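N-acetylmuramoyl-L-alanine amidase (PDB 6SRT) is a zinc-binding endolysin that probably cleaves the amide bond between N-acetylmuramic acid and L-alanine in bacterial peptidoglycan. Local coordinates at residues I44-T49 / F104-E109; F75-D80 / T123-L128. One frame throughout, in Å; residues are numbered along the deposited sequence.

How the contacts relate
Contact 1 pairs two central parallel strands of the mixed sheet, and contact 2 lays helix 119-136 against the neighbouring strand 75-77; their centres are about 10 Å apart. Along the chain the segments alternate: 44-49, 75-80, 104-109, 123-128. Strand 103-108 joins the two contacts, pairing with 43-48 on one side and with 75-77 on the other, where Ala107 N lies 2.9 Å from Phe75 O and Ala107 O lies 2.8 Å from Ile77 N, both probable hydrogen bonds. It then leads into helix 119-136, which covers the sheet face bearing Ile106, while the zinc ion sits on the face bearing His47. This strand thus serves both the zinc-side pairing and the helix-covered side.

Contact 1: I44-T49 / F104-E109; sequences IVYHHT and FGIASE. With ZN (zinc ion), chain B.
The zinc site of this amidase rests on two parallel central strands, where His47 lies beside Ala107 and binds the metal through ND1, 2.1 Å from the zinc ion. With CG beside its backbone N (chi1 -60°), the ring has its edge near Gly105 CA and Ile106 O. His144 and Cys152 complete the protein ligands, and His95 ND1 hydrogen-bonds to NE2 on the far side of the ring, a second-shell bond that, together with the zinc bond, holds the ring's rotation. Between the strands the backbone forms the alternating ladder of a parallel sheet: Val45 N to Phe104 O (2.8 Å), Ile106 N to Val45 O, His47 N to Ile106 O, and Ser108 N to His47 O. This last donor stands above the carbonyl plane, 36° out of it. A water donates to His47 O at 2.8 Å and to Ile106 O, and also hydrogen-bonds with Ser108 OG, so both carbonyls are gripped twice.

In the mixed sheet of this Amidase_2 (PGRP-like) domain, Ile44, Tyr46 and Ile106 form an apolar patch under helix 119-136 on the face opposite the metal, with Ser108 and its water beside it. There Ile106 CD1 meets Ile44 CG2 at 3.6 Å, and the Ile106 side chain lies alongside that of Tyr46, CD1 4.1 Å from CE1. Ile44 CG2 also lies over one face of the Tyr46 ring, toward its rim, while the phenol oxygen bonds to Ser129. Where the strands end, Thr49 N bonds weakly to Ser108 O, while Thr49 OG1 hydrogen-bonds to Asp51 O and Gly110 N.

Contact 2: F75-D80 / T123-L128; sequences FYIRKD and TSLIAL
Leu128 covers the Phe75 ring with one methyl and braces its root with the other. CD1 stands 3.8 Å from the ring centroid and only 7° off the normal, a CH-pi contact made squarely over the face. CD2 reaches back to Phe75 CB at 3.6 Å and lies equally close to CG, so both prongs of the leucine lie on one face, one over the ring centre and the other over the CB-CG bond. Swinging CG opposite the backbone N (chi1 176°) carries this fork out from the helix toward the strand.

One step along the same strand face, Ile77 spreads its two branches over different helix residues. Its CD1 lies 3.8 Å from Leu125 CD2 and 4.1 Å from Leu128 CD2, touching both leucines. CG2 instead packs on Ser124 CB, also at 3.8 Å. Ser124 thus offers carbon to the isoleucine, while its OG is hydrogen-bonded to Gly81 O in the turn after strand 75-77.

Ser124, Leu125 and Leu128 line one side of helix 119-136, their spacing set by the helical turn; Leu128 N bonds to Ser124 O at 2.8 Å. The axis of 123-128 runs roughly antiparallel to that of strand 75-77 (154°), approaching to 9.8 Å, a helix laid over a sheet. Ile106 of the adjoining strand touches Ile77 and both leucines, and Phe75 also touches Ile83 and Arg85 of strand 83-85. Gln121 NE2 bonds to Ile77 O and to Glu109 O, tying the start of the helix to the end of strand 75-77 and to the residue just past strand 103-108. With no hydrogen bond between the two segments themselves, their direct attachment depends on dispersion, shape fit and exclusion of water from methyl groups and a ring.

Contact 1: I44-T49 / F104-E109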
loop_
_atom_site.group_PDB
_atom_site.type_symbol
_atom_site.label_atom_id
_atom_site.label_comp_id
_atom_site.label_asym_id
_atom_site.label_seq_id
_atom_site.Cartn_x
_atom_site.Cartn_y
_atom_site.Cartn_z
ATOM N N ILE A 44 2.934 1.232 8.529
ATOM C CA ILE A 44 2.691 1.269 7.094
ATOM C C ILE A 44 3.730 0.341 6.443
ATOM O O ILE A 44 4.899 0.424 6.774
ATOM C CB ILE A 44 2.824 2.689 6.536
ATOM C CG1 ILE A 44 1.754 3.594 7.071
ATOM C CG2 ILE A 44 2.881 2.698 5.020
ATOM C CD1 ILE A 44 2.031 5.028 6.883
ATOM N N VAL A 45 3.244 -0.529 5.582
ATOM C CA VAL A 45 4.079 -1.508 4.842
ATOM C C VAL A 45 3.987 -1.215 3.341
ATOM O O VAL A 45 2.869 -1.135 2.770
ATOM C CB VAL A 45 3.686 -2.960 5.117
ATOM C CG1 VAL A 45 4.545 -3.919 4.317
ATOM C CG2 VAL A 45 3.778 -3.297 6.587
ATOM N N TYR A 46 5.169 -1.056 2.715
ATOM C CA TYR A 46 5.267 -0.765 1.283
ATOM C C TYR A 46 5.503 -2.041 0.472
ATOM O O TYR A 46 6.304 -2.904 0.835
ATOM C CB TYR A 46 6.414 0.209 0.987
ATOM C CG TYR A 46 6.256 1.548 1.672
ATOM C CD1 TYR A 46 5.388 2.468 1.160
ATOM C CD2 TYR A 46 6.941 1.897 2.808
ATOM C CE1 TYR A 46 5.148 3.699 1.754
ATOM C CE2 TYR A 46 6.780 3.118 3.380
ATOM C CZ TYR A 46 5.854 4.018 2.891
ATOM O OH TYR A 46 5.697 5.186 3.601
ATOM N N HIS A 47 4.778 -2.100 -0.656
ATOM C CA HIS A 47 4.768 -3.229 -1.602
ATOM C C HIS A 47 5.019 -2.763 -3.023
ATOM O O HIS A 47 4.728 -1.622 -3.349
ATOM C CB HIS A 47 3.435 -3.920 -1.565
ATOM C CG HIS A 47 3.058 -4.493 -0.238
ATOM N ND1 HIS A 47 3.415 -5.782 0.086
ATOM C CD2 HIS A 47 2.349 -3.981 0.782
ATOM C CE1 HIS A 47 2.925 -6.053 1.287
ATOM N NE2 HIS A 47 2.313 -4.954 1.759
ATOM N N HIS A 48 5.467 -3.696 -3.851
ATOM C CA HIS A 48 5.382 -3.543 -5.317
ATOM C C HIS A 48 4.496 -4.638 -5.841
ATOM O O HIS A 48 4.229 -5.628 -5.173
ATOM C CB HIS A 48 6.755 -3.488 -5.991
ATOM C CG HIS A 48 7.582 -4.713 -6.057
ATOM N ND1 HIS A 48 8.711 -4.770 -6.887
ATOM C CD2 HIS A 48 7.439 -5.913 -5.451
ATOM C CE1 HIS A 48 9.243 -5.945 -6.749
ATOM N NE2 HIS A 48 8.483 -6.686 -5.902
ATOM N N THR A 49 4.007 -4.444 -7.056
ATOM C CA THR A 49 3.098 -5.392 -7.673
ATOM C C THR A 49 3.777 -6.449 -8.514
ATOM O O THR A 49 3.124 -7.448 -8.854
ATOM C CB THR A 49 2.074 -4.674 -8.545
ATOM O OG1 THR A 49 2.749 -3.919 -9.565
ATOM C CG2 THR A 49 1.190 -3.742 -7.756
ATOM N N PHE A 104 -1.275 -0.705 7.547
ATOM C CA PHE A 104 -1.666 -0.304 6.177
ATOM C C PHE A 104 -0.732 -0.874 5.156
ATOM O O PHE A 104 0.479 -0.986 5.386
ATOM C CB PHE A 104 -1.638 1.217 6.050
ATOM C CG PHE A 104 -2.763 1.920 6.752
ATOM C CD1 PHE A 104 -4.058 1.793 6.249
ATOM C CD2 PHE A 104 -2.506 2.747 7.843
ATOM C CE1 PHE A 104 -5.114 2.412 6.904
ATOM C CE2 PHE A 104 -3.583 3.393 8.452
ATOM C CZ PHE A 104 -4.862 3.218 7.994
ATOM N N GLY A 105 -1.309 -1.290 4.057
ATOM C CA GLY A 105 -0.518 -1.793 2.917
ATOM C C GLY A 105 -0.660 -0.867 1.738
ATOM O O GLY A 105 -1.772 -0.589 1.249
ATOM N N ILE A 106 0.468 -0.323 1.237
ATOM C CA ILE A 106 0.527 0.601 0.085
ATOM C C ILE A 106 1.333 -0.066 -0.988
ATOM O O ILE A 106 2.529 -0.294 -0.789
ATOM C CB ILE A 106 1.141 1.939 0.465
ATOM C CG1 ILE A 106 0.388 2.643 1.615
ATOM C CG2 ILE A 106 1.209 2.834 -0.777
ATOM C CD1 ILE A 106 1.048 3.888 2.114
ATOM N N ALA A 107 0.698 -0.383 -2.101
ATOM C CA ALA A 107 1.362 -0.988 -3.244
ATOM C C ALA A 107 1.613 0.061 -4.302
ATOM O O ALA A 107 0.744 0.888 -4.569
ATOM C CB ALA A 107 0.543 -2.091 -3.827
ATOM N N SER A 108 2.742 -0.059 -4.975
ATOM C CA SER A 108 3.160 0.748 -6.135
ATOM C C SER A 108 3.298 -0.148 -7.327
ATOM O O SER A 108 3.918 -1.211 -7.253
ATOM C CB SER A 108 4.428 1.498 -5.838
ATOM O OG SER A 108 4.283 2.455 -4.791
ATOM N N GLU A 109 2.749 0.284 -8.450
ATOM C CA GLU A 109 2.801 -0.453 -9.706
ATOM C C GLU A 109 4.226 -0.541 -10.229
ATOM O O GLU A 109 4.813 0.510 -10.600
ATOM C CB GLU A 109 1.960 0.273 -10.747
ATOM C CG GLU A 109 1.882 -0.398 -12.114
ATOM C CD GLU A 109 1.089 0.342 -13.152
ATOM O OE1 GLU A 109 0.656 1.481 -12.916
ATOM O OE2 GLU A 109 0.808 -0.286 -14.179
HETATM ZN ZN ZN B . 4.630 -7.124 -0.889
HETATM O O HOH W 1 4.607 1.020 -2.329
#

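Contact 2: F75-D80 / T123-L128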
loop_
_atom_site.group_PDB
_atom_site.type_symbol
_atom_site.label_atom_id
_atom_site.label_comp_id
_atom_site.label_asym_id
_atom_site.label_seq_id
_atom_site.Cartn_x
_atom_site.Cartn_y
_atom_site.Cartn_z
ATOM N N PHE A 75 -4.166 0.823 -0.428
ATOM C CA PHE A 75 -3.961 1.821 -1.496
ATOM C C PHE A 75 -3.044 1.177 -2.544
ATOM O O PHE A 75 -2.102 0.442 -2.232
ATOM C CB PHE A 75 -3.273 3.080 -0.960
ATOM C CG PHE A 75 -4.091 3.752 0.107
ATOM C CD1 PHE A 75 -5.122 4.597 -0.213
ATOM C CD2 PHE A 75 -3.826 3.458 1.473
ATOM C CE1 PHE A 75 -5.891 5.176 0.789
ATOM C CE2 PHE A 75 -4.606 3.992 2.468
ATOM C CZ PHE A 75 -5.628 4.853 2.113
ATOM N N TYR A 76 -3.269 1.612 -3.788
ATOM C CA TYR A 76 -2.484 1.183 -4.977
ATOM C C TYR A 76 -2.156 2.431 -5.799
ATOM O O TYR A 76 -3.090 3.141 -6.216
ATOM C CB TYR A 76 -3.314 0.167 -5.775
ATOM C CG TYR A 76 -2.733 -0.193 -7.108
ATOM C CD1 TYR A 76 -1.387 -0.504 -7.252
ATOM C CD2 TYR A 76 -3.525 -0.290 -8.250
ATOM C CE1 TYR A 76 -0.851 -0.826 -8.494
ATOM C CE2 TYR A 76 -3.029 -0.647 -9.485
ATOM C CZ TYR A 76 -1.698 -0.977 -9.598
ATOM O OH TYR A 76 -1.128 -1.329 -10.788
ATOM N N ILE A 77 -0.883 2.662 -5.994
ATOM C CA ILE A 77 -0.373 3.871 -6.659
ATOM C C ILE A 77 0.127 3.447 -8.016
ATOM O O ILE A 77 1.195 2.760 -8.129
ATOM C CB ILE A 77 0.687 4.591 -5.830
ATOM C CG1 ILE A 77 0.182 4.838 -4.408
ATOM C CG2 ILE A 77 1.056 5.860 -6.547
ATOM C CD1 ILE A 77 1.155 5.536 -3.549
ATOM N N ARG A 78 -0.506 3.884 -9.088
ATOM C CA ARG A 78 -0.098 3.567 -10.474
ATOM C C ARG A 78 1.029 4.493 -10.907
ATOM O O ARG A 78 1.383 5.482 -10.238
ATOM C CB ARG A 78 -1.328 3.581 -11.375
ATOM C CG ARG A 78 -2.238 2.397 -11.070
ATOM C CD ARG A 78 -3.107 2.022 -12.259
ATOM N NE ARG A 78 -2.290 1.448 -13.292
ATOM C CZ ARG A 78 -2.742 0.874 -14.400
ATOM N NH1 ARG A 78 -4.022 0.950 -14.713
ATOM N NH2 ARG A 78 -1.881 0.380 -15.255
ATOM N N LYS A 79 1.629 4.147 -12.040
ATOM C CA LYS A 79 2.824 4.859 -12.537
ATOM C C LYS A 79 2.572 6.338 -12.736
ATOM O O LYS A 79 3.532 7.119 -12.522
ATOM C CB LYS A 79 3.345 4.190 -13.819
ATOM C CG LYS A 79 4.140 2.889 -13.499
ATOM C CD LYS A 79 4.906 2.441 -14.606
ATOM C CE LYS A 79 5.654 1.166 -14.513
ATOM N NZ LYS A 79 6.275 0.752 -13.263
ATOM N N ASP A 80 1.375 6.725 -13.093
ATOM C CA ASP A 80 1.081 8.169 -13.251
ATOM C C ASP A 80 0.834 8.887 -11.938
ATOM O O ASP A 80 0.513 10.064 -11.984
ATOM C CB ASP A 80 -0.039 8.349 -14.280
ATOM C CG ASP A 80 -1.382 7.853 -13.803
ATOM O OD1 ASP A 80 -1.482 7.404 -12.636
ATOM O OD2 ASP A 80 -2.335 8.079 -14.574
ATOM N N THR A 123 5.847 11.327 -5.410
ATOM C CA THR A 123 4.994 12.416 -4.886
ATOM C C THR A 123 3.804 11.822 -4.143
ATOM O O THR A 123 3.508 12.275 -3.021
ATOM C CB THR A 123 4.571 13.364 -6.055
ATOM O OG1 THR A 123 5.736 13.964 -6.608
ATOM C CG2 THR A 123 3.536 14.362 -5.582
ATOM N N SER A 124 3.139 10.867 -4.770
ATOM C CA SER A 124 1.952 10.236 -4.171
ATOM C C SER A 124 2.364 9.437 -2.924
ATOM O O SER A 124 1.617 9.450 -1.889
ATOM C CB SER A 124 1.208 9.428 -5.161
ATOM O OG SER A 124 0.645 10.288 -6.102
ATOM N N LEU A 125 3.468 8.696 -2.951
ATOM C CA LEU A 125 3.910 7.917 -1.785
ATOM C C LEU A 125 4.104 8.859 -0.608
ATOM O O LEU A 125 3.711 8.532 0.545
ATOM C CB LEU A 125 5.216 7.160 -2.088
ATOM C CG LEU A 125 4.994 5.871 -2.883
ATOM C CD1 LEU A 125 6.243 5.453 -3.581
ATOM C CD2 LEU A 125 4.468 4.747 -1.962
ATOM N N ILE A 126 4.749 9.993 -0.777
ATOM C CA ILE A 126 5.002 10.915 0.336
ATOM C C ILE A 126 3.678 11.492 0.822
ATOM O O ILE A 126 3.459 11.549 2.056
ATOM C CB ILE A 126 5.983 12.015 -0.082
ATOM C CG1 ILE A 126 7.328 11.448 -0.489
ATOM C CG2 ILE A 126 6.160 13.057 1.005
ATOM C CD1 ILE A 126 7.983 10.593 0.513
ATOM N N ALA A 127 2.845 11.973 -0.084
ATOM C CA ALA A 127 1.612 12.645 0.339
ATOM C C ALA A 127 0.709 11.646 1.062
ATOM O O ALA A 127 0.112 11.990 2.119
ATOM C CB ALA A 127 0.920 13.253 -0.820
ATOM N N LEU A 128 0.556 10.461 0.543
ATOM C CA LEU A 128 -0.337 9.481 1.146
ATOM C C LEU A 128 0.249 9.008 2.483
ATOM O O LEU A 128 -0.516 8.860 3.475
ATOM C CB LEU A 128 -0.451 8.269 0.212
ATOM C CG LEU A 128 -1.292 7.109 0.747
ATOM C CD1 LEU A 128 -2.731 7.485 0.970
ATOM C CD2 LEU A 128 -1.205 5.918 -0.216
#